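Local coordinates for A1 protein (Enterobacteria phage Qbeta, PDB 3RLK), which is the minor read-through coat protein of the phage, a coat protein carrying a C-terminal extension that is probably needed for infection, at residues P17-P22 and V157-D162; G95-D100 and T179-Q184; Q113-R118 and T174-T179; P23-Y28 and L67-G72; R61-A66 and I133-I138. All blocks are in the same frame, centred on the assembly; numbering follows the deposited sequence.

Contact 1 (P17-P22 and V157-D162)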
# COMPACT_ATOMS: atom_id res chain seq x y z
N PRO A 17 13.33 -10.10 -18.06
CA PRO A 17 13.66 -10.17 -16.62
C PRO A 17 12.99 -9.03 -15.88
O PRO A 17 12.70 -8.00 -16.47
CB PRO A 17 15.18 -10.01 -16.58
CG PRO A 17 15.67 -10.06 -17.95
CD PRO A 17 14.50 -9.78 -18.90
N PRO A 18 12.67 -9.23 -14.58
CA PRO A 18 11.88 -8.22 -13.89
C PRO A 18 12.76 -7.01 -13.59
O PRO A 18 14.00 -7.08 -13.70
CB PRO A 18 11.50 -8.90 -12.54
CG PRO A 18 12.65 -9.82 -12.27
CD PRO A 18 13.02 -10.35 -13.71
N ILE A 19 12.13 -5.91 -13.21
CA ILE A 19 12.84 -4.68 -12.86
C ILE A 19 13.01 -4.60 -11.33
O ILE A 19 12.06 -4.91 -10.60
CB ILE A 19 12.02 -3.45 -13.39
CG1 ILE A 19 11.68 -3.66 -14.90
CG2 ILE A 19 12.74 -2.10 -13.03
CD1 ILE A 19 10.57 -2.74 -15.41
N ASP A 20 14.19 -4.21 -10.85
CA ASP A 20 14.41 -4.22 -9.39
C ASP A 20 14.37 -2.81 -8.79
O ASP A 20 14.84 -1.88 -9.41
CB ASP A 20 15.73 -4.86 -9.06
CG ASP A 20 15.84 -6.28 -9.61
OD1 ASP A 20 14.86 -7.04 -9.52
OD2 ASP A 20 16.91 -6.60 -10.18
N PRO A 21 13.81 -2.66 -7.58
CA PRO A 21 13.78 -1.30 -7.06
C PRO A 21 15.21 -0.83 -6.74
O PRO A 21 16.06 -1.67 -6.50
CB PRO A 21 12.88 -1.41 -5.80
CG PRO A 21 12.88 -2.80 -5.42
CD PRO A 21 13.04 -3.59 -6.72
N PRO A 22 15.48 0.49 -6.79
CA PRO A 22 16.79 1.05 -6.45
C PRO A 22 16.99 0.90 -4.93
O PRO A 22 16.03 0.76 -4.17
CB PRO A 22 16.64 2.53 -6.83
CG PRO A 22 15.24 2.82 -6.74
CD PRO A 22 14.52 1.55 -7.17
N VAL A 157 3.27 3.66 -1.40
CA VAL A 157 4.22 3.71 -2.52
C VAL A 157 4.64 2.30 -2.89
O VAL A 157 5.23 1.58 -2.11
CB VAL A 157 5.50 4.57 -2.20
CG1 VAL A 157 6.35 4.69 -3.48
CG2 VAL A 157 5.12 6.00 -1.76
N GLY A 158 4.35 1.93 -4.12
CA GLY A 158 4.89 0.69 -4.66
C GLY A 158 5.96 0.89 -5.73
O GLY A 158 6.38 2.02 -5.99
N PHE A 159 6.48 -0.20 -6.26
CA PHE A 159 7.48 -0.09 -7.29
C PHE A 159 7.16 -1.12 -8.35
O PHE A 159 7.02 -2.30 -8.07
CB PHE A 159 8.90 -0.20 -6.76
CG PHE A 159 9.98 -0.08 -7.84
CD1 PHE A 159 10.65 1.11 -8.07
CD2 PHE A 159 10.31 -1.23 -8.60
CE1 PHE A 159 11.58 1.20 -9.11
CE2 PHE A 159 11.24 -1.16 -9.66
CZ PHE A 159 11.89 0.03 -9.89
N TRP A 160 6.99 -0.63 -9.59
CA TRP A 160 6.52 -1.46 -10.71
C TRP A 160 7.69 -2.27 -11.25
O TRP A 160 8.73 -1.70 -11.78
CB TRP A 160 5.95 -0.56 -11.83
CG TRP A 160 5.29 -1.36 -12.84
CD1 TRP A 160 5.81 -1.78 -14.03
CD2 TRP A 160 3.96 -1.85 -12.78
NE1 TRP A 160 4.87 -2.51 -14.71
CE2 TRP A 160 3.74 -2.61 -13.95
CE3 TRP A 160 2.94 -1.79 -11.81
CZ2 TRP A 160 2.55 -3.23 -14.21
CZ3 TRP A 160 1.73 -2.41 -12.08
CH2 TRP A 160 1.57 -3.16 -13.26
N ARG A 161 7.50 -3.59 -11.18
CA ARG A 161 8.55 -4.58 -11.51
C ARG A 161 8.29 -5.29 -12.82
O ARG A 161 9.17 -5.97 -13.33
CB ARG A 161 8.60 -5.64 -10.38
CG ARG A 161 9.06 -4.99 -9.08
CD ARG A 161 9.58 -6.06 -8.16
NE ARG A 161 10.86 -6.62 -8.63
CZ ARG A 161 11.22 -7.90 -8.45
NH1 ARG A 161 10.41 -8.75 -7.77
NH2 ARG A 161 12.46 -8.33 -8.88
N ASP A 162 7.08 -5.14 -13.38
CA ASP A 162 6.64 -5.94 -14.53
C ASP A 162 7.26 -5.36 -15.81
O ASP A 162 7.00 -4.21 -16.16
CB ASP A 162 5.10 -5.99 -14.61
CG ASP A 162 4.55 -6.96 -15.71
OD1 ASP A 162 5.26 -7.38 -16.63
OD2 ASP A 162 3.35 -7.30 -15.65
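The proline-rich segment Pro-17 to Pro-22 runs nearly antiparallel to the end of strand 154-159, the two directions 159° apart, with Ile-19 and Arg-161 closest in backbone. Ile-19 N donates to Arg-161 O at 3.0 Å, almost straight and on a lone pair in the carbonyl plane. Arg-161 bends at chi3 (70°) and returns the bond: its NE meets Ile-19 O at 2.9 Å from above the carbonyl plane. Arg-161 NH2 forms a salt bridge with Asp-20 OD1 at 2.8 Å, entering nearly along the C-O axis, while Pro-18 CB lies over a guanidinium face. Pro-21 covers Phe-159 in a CH-pi contact, CA sitting 3.6 Å from the ring centroid and 11° off the normal. Ile-19 CG2 touches the ring edge at CE2, and Pro-22 CD reaches Phe-159 CE1 at 3.5 Å. The Ile-19 carbonyl and the Asp-20 carboxylate thus share one guanidinium, whose two in-plane bonds fix its rotation, and an extended segment with prolines at polyproline-II-like backbone angles is held by polar and CH-pi contacts together.

Contact 2 (G95-D100 and T179-Q184)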
# COMPACT_ATOMS: atom_id res chain seq x y z
N GLY A 95 9.63 4.05 -11.84
CA GLY A 95 9.23 2.75 -11.36
C GLY A 95 8.46 2.88 -10.05
O GLY A 95 7.58 2.05 -9.82
N TYR A 96 8.77 3.91 -9.26
CA TYR A 96 7.99 4.20 -7.99
C TYR A 96 6.68 4.83 -8.39
O TYR A 96 6.65 5.60 -9.35
CB TYR A 96 8.68 5.20 -7.09
CG TYR A 96 9.79 4.60 -6.32
CD1 TYR A 96 9.50 3.64 -5.30
CD2 TYR A 96 11.11 4.88 -6.62
CE1 TYR A 96 10.54 3.04 -4.57
CE2 TYR A 96 12.16 4.31 -5.86
CZ TYR A 96 11.87 3.38 -4.88
OH TYR A 96 12.90 2.78 -4.16
N ILE A 97 5.61 4.50 -7.68
CA ILE A 97 4.27 4.97 -8.02
C ILE A 97 3.38 4.81 -6.76
O ILE A 97 3.60 3.94 -5.96
CB ILE A 97 3.67 4.25 -9.26
CG1 ILE A 97 2.57 5.13 -9.91
CG2 ILE A 97 3.12 2.88 -8.94
CD1 ILE A 97 3.03 6.65 -10.28
N ASP A 98 2.37 5.65 -6.63
CA ASP A 98 1.39 5.49 -5.53
C ASP A 98 0.29 4.47 -5.90
O ASP A 98 -0.11 4.40 -7.06
CB ASP A 98 0.70 6.83 -5.15
CG ASP A 98 0.10 7.56 -6.36
OD1 ASP A 98 0.74 7.61 -7.44
OD2 ASP A 98 -0.99 8.16 -6.22
N LEU A 99 -0.23 3.75 -4.90
CA LEU A 99 -1.37 2.87 -5.08
C LEU A 99 -2.67 3.57 -4.64
O LEU A 99 -2.63 4.62 -4.00
CB LEU A 99 -1.16 1.60 -4.23
CG LEU A 99 0.21 0.89 -4.30
CD1 LEU A 99 -0.04 -0.43 -3.63
CD2 LEU A 99 0.70 0.62 -5.74
N ASP A 100 -3.81 2.97 -5.01
CA ASP A 100 -5.11 3.54 -4.72
C ASP A 100 -5.58 3.07 -3.35
O ASP A 100 -6.20 2.04 -3.20
CB ASP A 100 -6.08 3.22 -5.83
CG ASP A 100 -7.44 3.92 -5.66
OD1 ASP A 100 -7.80 4.39 -4.53
OD2 ASP A 100 -8.18 3.90 -6.66
N THR A 179 2.82 -8.85 -6.74
CA THR A 179 3.99 -9.35 -7.48
C THR A 179 4.49 -8.35 -8.60
O THR A 179 5.69 -8.07 -8.68
CB THR A 179 3.65 -10.68 -8.09
OG1 THR A 179 3.17 -11.49 -6.99
CG2 THR A 179 4.90 -11.37 -8.64
N LYS A 180 3.55 -7.80 -9.35
CA LYS A 180 3.84 -6.76 -10.33
C LYS A 180 4.33 -5.49 -9.69
O LYS A 180 5.15 -4.77 -10.29
CB LYS A 180 2.61 -6.43 -11.12
CG LYS A 180 2.23 -7.55 -12.03
CD LYS A 180 1.01 -7.13 -12.80
CE LYS A 180 0.24 -8.25 -13.51
NZ LYS A 180 -0.92 -7.53 -14.22
N CYS A 181 3.76 -5.16 -8.52
CA CYS A 181 4.03 -3.85 -7.89
C CYS A 181 4.04 -3.90 -6.35
O CYS A 181 3.12 -3.37 -5.70
CB CYS A 181 3.06 -2.79 -8.41
SG CYS A 181 3.42 -1.05 -8.07
N PRO A 182 5.13 -4.46 -5.77
CA PRO A 182 5.10 -4.62 -4.32
C PRO A 182 5.20 -3.28 -3.60
O PRO A 182 5.81 -2.31 -4.11
CB PRO A 182 6.32 -5.51 -4.04
CG PRO A 182 7.24 -5.30 -5.26
CD PRO A 182 6.23 -5.23 -6.38
N ILE A 183 4.54 -3.23 -2.43
CA ILE A 183 4.60 -2.00 -1.61
C ILE A 183 5.98 -1.86 -1.05
O ILE A 183 6.55 -2.83 -0.51
CB ILE A 183 3.51 -2.04 -0.47
CG1 ILE A 183 2.12 -2.22 -1.13
CG2 ILE A 183 3.70 -0.83 0.56
CD1 ILE A 183 0.97 -2.64 -0.18
N GLN A 184 6.52 -0.65 -1.11
CA GLN A 184 7.88 -0.36 -0.60
C GLN A 184 7.78 0.41 0.68
O GLN A 184 8.66 0.30 1.55
CB GLN A 184 8.60 0.54 -1.59
CG GLN A 184 8.66 0.05 -3.06
CD GLN A 184 9.39 -1.27 -3.15
OE1 GLN A 184 8.78 -2.31 -3.43
NE2 GLN A 184 10.64 -1.27 -2.74
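Strands 96-98 and 183-188 are the two outer strands of a three-stranded antiparallel sheet, with strand 154-159 between them, and side chains of these strands and of the residues adjoining them meet across it. The geometry supports this: the nearest CA pairs stay more than 8 Å apart, and no hydrogen bond passes between the segments. The short parts 96-99 and 181-184 differ in direction by 103°, 181-182 being still loop. Cys-181 SG, anti to its backbone N (chi1 -167°), sits between two aliphatic groups, 4.0 Å from Ile-97 CG2 and 4.0 Å from Leu-99 CD2. The other branch of Leu-99 is used as well: the Leu-99 and Ile-183 side chains cross obliquely, Leu-99 CD1 meeting Ile-183 CG1 at 3.8 Å. At the other end Tyr-96 and Gln-184 cross at about a right angle, and Gln-184 CG comes to the ring edge at Tyr-96 CE1, 3.8 Å away. Tyr-96 also meets Phe-159 of the middle strand edge-to-face, while the backbone of Cys-181 accepts a hydrogen bond from Tyr-115 OH. Every contact across the segments is therefore made by carbon or sulphur, at ordinary van der Waals distances. Cohesion here is apolar packing in a buried place, while residues of the middle strand, such as Gly-158 with Ile-97 and Phe-159 with Pro-182, bond to the backbone of each segment.

Contact 3 (Q113-R118 and T174-T179)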
# COMPACT_ATOMS: atom_id res chain seq x y z
N GLN A 113 -7.77 -10.11 -3.25
CA GLN A 113 -6.43 -10.20 -2.65
C GLN A 113 -5.29 -10.15 -3.65
O GLN A 113 -4.34 -10.94 -3.55
CB GLN A 113 -6.31 -11.44 -1.76
CG GLN A 113 -7.31 -11.49 -0.55
CD GLN A 113 -7.06 -10.47 0.50
OE1 GLN A 113 -7.96 -9.78 0.96
NE2 GLN A 113 -5.84 -10.40 0.93
N LYS A 114 -5.37 -9.25 -4.61
CA LYS A 114 -4.22 -8.92 -5.48
C LYS A 114 -3.12 -8.32 -4.60
O LYS A 114 -1.95 -8.56 -4.88
CB LYS A 114 -4.63 -7.89 -6.53
CG LYS A 114 -5.63 -8.49 -7.58
CD LYS A 114 -6.15 -7.35 -8.41
CE LYS A 114 -7.02 -7.96 -9.52
NZ LYS A 114 -7.86 -6.84 -10.07
N TYR A 115 -3.49 -7.59 -3.54
CA TYR A 115 -2.55 -7.29 -2.43
C TYR A 115 -3.11 -7.98 -1.19
O TYR A 115 -4.30 -8.27 -1.16
CB TYR A 115 -2.50 -5.75 -2.17
CG TYR A 115 -1.73 -5.05 -3.26
CD1 TYR A 115 -0.33 -4.84 -3.14
CD2 TYR A 115 -2.39 -4.60 -4.42
CE1 TYR A 115 0.39 -4.22 -4.18
CE2 TYR A 115 -1.65 -3.98 -5.48
CZ TYR A 115 -0.27 -3.76 -5.30
OH TYR A 115 0.45 -3.12 -6.30
N ASP A 116 -2.29 -8.24 -0.18
CA ASP A 116 -2.84 -8.89 1.03
C ASP A 116 -3.45 -7.83 1.94
O ASP A 116 -2.75 -6.90 2.38
CB ASP A 116 -1.75 -9.60 1.84
CG ASP A 116 -1.12 -10.75 1.06
OD1 ASP A 116 -1.86 -11.67 0.73
OD2 ASP A 116 0.11 -10.73 0.81
N ILE A 117 -4.74 -7.97 2.22
CA ILE A 117 -5.50 -6.97 2.95
C ILE A 117 -6.32 -7.78 3.98
O ILE A 117 -6.89 -8.79 3.61
CB ILE A 117 -6.44 -6.24 2.01
CG1 ILE A 117 -5.69 -5.79 0.73
CG2 ILE A 117 -7.18 -5.11 2.75
CD1 ILE A 117 -6.68 -5.34 -0.38
N ARG A 118 -6.30 -7.41 5.25
CA ARG A 118 -7.12 -8.15 6.28
C ARG A 118 -8.10 -7.22 6.89
O ARG A 118 -7.79 -6.04 7.14
CB ARG A 118 -6.23 -8.81 7.36
CG ARG A 118 -5.53 -10.05 6.82
CD ARG A 118 -4.77 -10.83 7.90
NE ARG A 118 -4.27 -12.07 7.33
CZ ARG A 118 -3.60 -13.03 7.99
NH1 ARG A 118 -3.41 -12.95 9.29
NH2 ARG A 118 -3.15 -14.10 7.31
N THR A 174 -6.72 -1.66 -11.19
CA THR A 174 -7.09 -3.06 -11.08
C THR A 174 -6.09 -3.94 -11.83
O THR A 174 -6.13 -5.17 -11.66
CB THR A 174 -8.53 -3.32 -11.59
OG1 THR A 174 -8.50 -3.19 -13.01
CG2 THR A 174 -9.52 -2.33 -11.01
N LYS A 175 -5.19 -3.35 -12.64
CA LYS A 175 -4.10 -4.11 -13.25
C LYS A 175 -2.93 -4.34 -12.29
O LYS A 175 -2.03 -5.07 -12.61
CB LYS A 175 -3.62 -3.46 -14.56
CG LYS A 175 -4.84 -3.37 -15.56
CD LYS A 175 -4.34 -3.37 -17.05
CE LYS A 175 -5.49 -3.71 -17.98
NZ LYS A 175 -6.42 -2.55 -17.84
N PHE A 176 -2.95 -3.73 -11.11
CA PHE A 176 -1.83 -3.88 -10.14
C PHE A 176 -2.04 -5.09 -9.20
O PHE A 176 -3.18 -5.45 -8.90
CB PHE A 176 -1.83 -2.63 -9.21
CG PHE A 176 -1.24 -1.39 -9.82
CD1 PHE A 176 -0.16 -0.73 -9.20
CD2 PHE A 176 -1.75 -0.88 -11.01
CE1 PHE A 176 0.39 0.45 -9.77
CE2 PHE A 176 -1.22 0.31 -11.60
CZ PHE A 176 -0.20 1.00 -10.97
N ASP A 177 -0.93 -5.69 -8.77
CA ASP A 177 -0.95 -6.76 -7.76
C ASP A 177 0.36 -6.78 -7.03
O ASP A 177 1.29 -6.17 -7.49
CB ASP A 177 -1.39 -8.09 -8.37
CG ASP A 177 -0.32 -8.78 -9.24
OD1 ASP A 177 0.89 -8.75 -8.97
OD2 ASP A 177 -0.75 -9.37 -10.23
N LYS A 178 0.47 -7.47 -5.91
CA LYS A 178 1.68 -7.38 -5.12
C LYS A 178 2.94 -7.95 -5.76
O LYS A 178 4.03 -7.59 -5.31
CB LYS A 178 1.38 -8.08 -3.78
CG LYS A 178 1.30 -9.59 -3.98
CD LYS A 178 0.68 -10.21 -2.72
CE LYS A 178 0.87 -11.68 -2.71
NZ LYS A 178 0.77 -12.19 -1.31
N THR A 179 2.82 -8.85 -6.74
CA THR A 179 3.99 -9.35 -7.48
C THR A 179 4.49 -8.35 -8.60
O THR A 179 5.69 -8.07 -8.68
CB THR A 179 3.65 -10.68 -8.09
OG1 THR A 179 3.17 -11.49 -6.99
CG2 THR A 179 4.90 -11.37 -8.64
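Three hydrogen bonds, one of them charged at both ends, join the turn that follows helix 107-112 to the loop leading toward strand 183-188. In the backbone, Lys-178 N donates to Lys-114 O at 2.8 Å, from above the carbonyl plane. The two lysine ammonium groups bind at different places. Lys-114, extended beyond CG, carries NZ to Thr-174 O at 2.9 Å, in the carbonyl plane and on a lone pair; Lys-178 NZ, on a chain also extended, makes a salt bridge with Asp-116 OD2 at 2.7 Å, on the syn lone pair of that oxygen. The packing centres on Tyr-115. Over one face of its ring lies the Asp-177 to Lys-178 peptide, with Lys-178 N 3.7 Å above the plane over the centre and Asp-177 C nearer the rim. Phe-176 runs alongside in the same direction, its CB in the plane of the Tyr-115 ring and 3.7 Å from Tyr-115 OH. That hydroxyl is hydrogen-bonded to Cys-181 O. The peptide N that rests on the ring is the one bonded to Lys-114 O, so this N-H is held by a carbonyl while its peptide packs on an aromatic face, which restrains both its position and its tilt.

Contact 4 (P23-Y28 and L67-G72)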
# COMPACT_ATOMS: atom_id res chain seq x y z
N PRO A 23 18.25 0.90 -4.47
CA PRO A 23 18.39 0.72 -3.02
C PRO A 23 17.97 1.98 -2.29
O PRO A 23 17.93 3.06 -2.87
CB PRO A 23 19.89 0.50 -2.82
CG PRO A 23 20.56 1.30 -4.03
CD PRO A 23 19.49 1.35 -5.15
N GLY A 24 17.72 1.83 -1.01
CA GLY A 24 17.35 2.97 -0.18
C GLY A 24 18.64 3.58 0.34
O GLY A 24 19.66 2.90 0.50
N THR A 25 18.57 4.87 0.62
CA THR A 25 19.67 5.61 1.21
C THR A 25 19.47 6.00 2.67
O THR A 25 20.29 6.75 3.22
CB THR A 25 19.92 6.91 0.49
OG1 THR A 25 18.76 7.75 0.59
CG2 THR A 25 20.32 6.65 -0.98
N GLY A 26 18.39 5.52 3.28
CA GLY A 26 18.12 5.87 4.71
C GLY A 26 17.03 5.01 5.30
O GLY A 26 16.67 3.95 4.76
N LYS A 27 16.45 5.47 6.40
CA LYS A 27 15.32 4.72 7.04
C LYS A 27 14.18 5.76 7.24
O LYS A 27 14.40 6.99 7.27
CB LYS A 27 15.70 4.21 8.44
CG LYS A 27 17.01 3.38 8.55
CD LYS A 27 16.67 1.96 8.97
CE LYS A 27 17.86 0.96 8.88
NZ LYS A 27 18.03 0.35 7.50
N TYR A 28 12.98 5.26 7.39
CA TYR A 28 11.80 6.13 7.58
C TYR A 28 10.77 5.35 8.41
O TYR A 28 10.29 4.26 8.00
CB TYR A 28 11.23 6.45 6.20
CG TYR A 28 9.95 7.26 6.23
CD1 TYR A 28 8.70 6.67 5.95
CD2 TYR A 28 9.99 8.62 6.49
CE1 TYR A 28 7.54 7.37 5.92
CE2 TYR A 28 8.78 9.38 6.47
CZ TYR A 28 7.57 8.78 6.16
OH TYR A 28 6.46 9.59 6.20
N LEU A 67 12.70 8.88 3.25
CA LEU A 67 11.59 9.53 2.56
C LEU A 67 12.06 10.11 1.25
O LEU A 67 11.35 9.92 0.23
CB LEU A 67 11.00 10.66 3.39
CG LEU A 67 9.87 11.45 2.76
CD1 LEU A 67 8.64 10.57 2.51
CD2 LEU A 67 9.54 12.51 3.81
N LYS A 68 13.20 10.79 1.23
CA LYS A 68 13.57 11.47 -0.04
C LYS A 68 13.75 10.44 -1.17
O LYS A 68 13.63 10.82 -2.35
CB LYS A 68 14.79 12.37 0.07
CG LYS A 68 16.17 11.68 0.27
CD LYS A 68 17.33 12.58 -0.04
CE LYS A 68 18.50 11.76 -0.58
NZ LYS A 68 19.19 11.00 0.51
N ASP A 69 14.00 9.16 -0.85
CA ASP A 69 14.18 8.17 -1.95
C ASP A 69 12.95 8.01 -2.84
O ASP A 69 13.06 7.64 -4.03
CB ASP A 69 14.51 6.77 -1.41
CG ASP A 69 15.85 6.74 -0.70
OD1 ASP A 69 16.68 7.61 -1.09
OD2 ASP A 69 16.05 5.94 0.26
N LEU A 70 11.78 8.27 -2.24
CA LEU A 70 10.50 8.06 -2.91
C LEU A 70 9.93 9.30 -3.54
O LEU A 70 8.84 9.20 -4.15
CB LEU A 70 9.49 7.50 -1.91
CG LEU A 70 9.99 6.36 -1.02
CD1 LEU A 70 8.95 5.98 0.03
CD2 LEU A 70 10.39 5.08 -1.79
N LEU A 71 10.61 10.44 -3.33
CA LEU A 71 10.14 11.75 -3.76
C LEU A 71 10.95 12.27 -4.97
O LEU A 71 12.04 11.79 -5.25
CB LEU A 71 10.22 12.79 -2.68
CG LEU A 71 9.32 12.44 -1.45
CD1 LEU A 71 9.46 13.60 -0.46
CD2 LEU A 71 7.84 12.11 -1.71
N GLY A 72 10.33 13.11 -5.78
CA GLY A 72 11.07 13.67 -6.90
C GLY A 72 10.18 14.65 -7.58
O GLY A 72 9.35 15.30 -6.92
O HOH W 1 13.45 9.53 5.85
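A turn with helical backbone angles at 67-70 of the beta-barrel read-through domain, closed by bonds from Leu-70 N to Leu-67 O and Leu-71 N to Lys-68 O, leads into strand 71-72, and the loop before strand 28-29 docks on it at the surface. The carboxylate of Asp-69 and the side chain of Thr-25 cross obliquely, and both oxygens bond to Thr-25. Asp-69 OD1 accepts Thr-25 OG1 at 2.7 Å on its syn lone pair. Asp-69 OD2 takes Thr-25 N at 2.8 Å, nearly straight (168°) but from above the carboxylate plane, and is also bonded to Ala-66 N. Thr-25 OG1 stands between its backbone N and carbonyl carbon (chi1 62°), which turns it to the same carboxylate that its own N-H reaches. Lys-68, bent at chi3 and chi4, returns its NZ to Thr-25 OG1, a longer bond of 3.3 Å; its positive charge would be expected to favour the ionised carboxylate nearby.

At the other end, Tyr-28 and Leu-67 lie side by side, pointing the same way. Each has CG anti to its backbone N, and Leu-67 CB rests 3.8 Å from Tyr-28 CD2 while Leu-67 CD1 lies over a face of the Tyr-28 ring. The Tyr-28 hydroxyl is bonded to Val-188 N of strand 183-188. Between the two ends a water bridges the backbones, donating to Lys-27 O at 3.1 Å and accepting from Leu-67 N at 2.8 Å.

Contact 5 (R61-A66 and I133-I138)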
# COMPACT_ATOMS: atom_id res chain seq x y z
N ARG A 61 7.79 1.06 13.59
CA ARG A 61 8.89 0.35 12.90
C ARG A 61 9.36 1.24 11.76
O ARG A 61 8.58 2.05 11.28
CB ARG A 61 8.39 -0.99 12.31
CG ARG A 61 8.28 -2.11 13.38
CD ARG A 61 7.47 -3.30 12.96
NE ARG A 61 7.35 -4.22 14.10
CZ ARG A 61 7.24 -5.56 14.00
NH1 ARG A 61 7.21 -6.16 12.78
NH2 ARG A 61 7.19 -6.31 15.12
N GLU A 62 10.58 1.00 11.27
CA GLU A 62 11.17 1.74 10.12
C GLU A 62 11.25 0.90 8.81
O GLU A 62 11.70 -0.23 8.84
CB GLU A 62 12.59 2.17 10.48
CG GLU A 62 12.64 3.26 11.50
CD GLU A 62 14.11 3.52 11.97
OE1 GLU A 62 14.92 2.53 12.06
OE2 GLU A 62 14.45 4.70 12.26
N PHE A 63 10.84 1.49 7.68
CA PHE A 63 11.22 1.03 6.34
C PHE A 63 12.70 1.37 6.04
O PHE A 63 13.27 2.32 6.60
CB PHE A 63 10.37 1.73 5.26
CG PHE A 63 8.89 1.60 5.49
CD1 PHE A 63 8.22 0.38 5.23
CD2 PHE A 63 8.13 2.68 5.89
CE1 PHE A 63 6.81 0.26 5.37
CE2 PHE A 63 6.75 2.58 6.05
CZ PHE A 63 6.06 1.41 5.81
N ASP A 64 13.32 0.55 5.19
CA ASP A 64 14.73 0.72 4.85
C ASP A 64 14.81 1.55 3.57
O ASP A 64 15.47 1.14 2.60
CB ASP A 64 15.36 -0.65 4.63
CG ASP A 64 15.48 -1.46 5.91
OD1 ASP A 64 15.68 -0.86 7.00
OD2 ASP A 64 15.44 -2.71 5.82
N VAL A 65 14.07 2.65 3.54
CA VAL A 65 14.29 3.71 2.52
C VAL A 65 14.22 5.02 3.25
O VAL A 65 13.50 5.05 4.31
CB VAL A 65 13.20 3.74 1.40
CG1 VAL A 65 13.37 2.63 0.48
CG2 VAL A 65 11.74 3.80 1.96
N ALA A 66 14.89 6.07 2.74
CA ALA A 66 14.69 7.46 3.22
C ALA A 66 13.43 8.00 2.56
O ALA A 66 13.11 7.64 1.42
CB ALA A 66 15.87 8.42 2.91
N ILE A 133 -3.89 -2.87 5.15
CA ILE A 133 -2.98 -3.37 4.10
C ILE A 133 -1.79 -4.04 4.77
O ILE A 133 -1.28 -3.55 5.81
CB ILE A 133 -2.57 -2.16 3.17
CG1 ILE A 133 -1.84 -2.68 1.93
CG2 ILE A 133 -1.86 -1.04 3.98
CD1 ILE A 133 -2.77 -3.50 1.00
N TYR A 134 -1.37 -5.19 4.23
CA TYR A 134 -0.17 -5.82 4.80
C TYR A 134 1.08 -5.16 4.22
O TYR A 134 1.13 -4.92 2.98
CB TYR A 134 -0.17 -7.35 4.50
CG TYR A 134 1.10 -8.05 4.97
CD1 TYR A 134 1.40 -8.18 6.35
CD2 TYR A 134 1.97 -8.59 4.04
CE1 TYR A 134 2.58 -8.82 6.76
CE2 TYR A 134 3.14 -9.27 4.45
CZ TYR A 134 3.43 -9.38 5.82
OH TYR A 134 4.58 -10.03 6.24
N LEU A 135 2.04 -4.83 5.10
CA LEU A 135 3.33 -4.26 4.70
C LEU A 135 4.43 -5.25 4.99
O LEU A 135 4.94 -5.36 6.10
CB LEU A 135 3.61 -2.92 5.41
CG LEU A 135 2.47 -1.88 5.49
CD1 LEU A 135 2.77 -0.66 6.42
CD2 LEU A 135 2.23 -1.33 4.10
N LYS A 136 4.84 -5.96 3.95
CA LYS A 136 5.86 -7.02 4.06
C LYS A 136 7.18 -6.52 4.55
O LYS A 136 7.81 -7.19 5.37
CB LYS A 136 6.02 -7.65 2.67
CG LYS A 136 7.14 -8.72 2.54
CD LYS A 136 6.99 -9.86 3.58
CE LYS A 136 7.84 -11.10 3.18
NZ LYS A 136 7.71 -12.22 4.20
N SER A 137 7.57 -5.33 4.06
CA SER A 137 8.81 -4.65 4.47
C SER A 137 8.99 -4.60 5.97
O SER A 137 10.12 -4.76 6.48
CB SER A 137 8.78 -3.21 3.93
OG SER A 137 8.88 -3.30 2.52
N ILE A 138 7.89 -4.39 6.68
CA ILE A 138 7.97 -4.38 8.14
C ILE A 138 7.14 -5.48 8.81
O ILE A 138 6.99 -5.48 10.07
CB ILE A 138 7.64 -2.91 8.72
CG1 ILE A 138 6.20 -2.52 8.31
CG2 ILE A 138 8.65 -1.86 8.16
CD1 ILE A 138 5.65 -1.22 8.94
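The Phe-63 ring is met mainly along its rim: Ser-137 CB lies in the ring plane, 3.9 Å from Phe-63 CD1, and Leu-135 CD1 comes to the edge at Phe-63 CZ, also 3.9 Å, the two side chains crossing at about a right angle. Ile-138 approaches obliquely, with CG2 3.7 Å from Phe-63 CD1. Its CG1 takes the crowded position between backbone N and carbonyl carbon (chi1 61°), and CD1 reaches the CE1 and CZ side of the ring. The Arg-61 guanidinium has Ile-138 O at its edge, only 6° out of plane. An extended chain from CG to NE brings Arg-61 NH1 to Ile-138 O at 2.8 Å, nearly along the C=O axis. Ile-138 is thus held at its carbonyl by Arg-61 and at its side chain by Phe-63. Ile-34 of strand 34-38 touches both Arg-61 and Ile-138. The arrangement is side-chain packing between the two-stranded sheet of 28-29 and 62-63 and the turn that ends strand 129-135 of the larger mixed sheet, in this beta-barrel domain.

How the contacts relate
From the N terminus, the proline-rich segment 17-22 opens contact 1, whose 134-residue loop closes at 157-162. Contact 4 (23-28 with 67-72) and contact 5 (61-66 with 133-138) are both nested within it, and these two cross each other. Contact 4 closes before contacts 2 and 3 open, in series with both. Contact 2 opens at 95-100 and ends at 179-184, so it crosses contacts 1 and 5; contact 3 is nested inside contact 2, shares Thr-179 with it, and likewise crosses contacts 1 and 5. Contacts 1 and 2 meet on the three-stranded sheet, contacts 3 and 5 on neighbouring strands of the mixed sheet. Contacts 3 and 4 lie on opposite sides of the chain's centre, about 23 Å apart between centres.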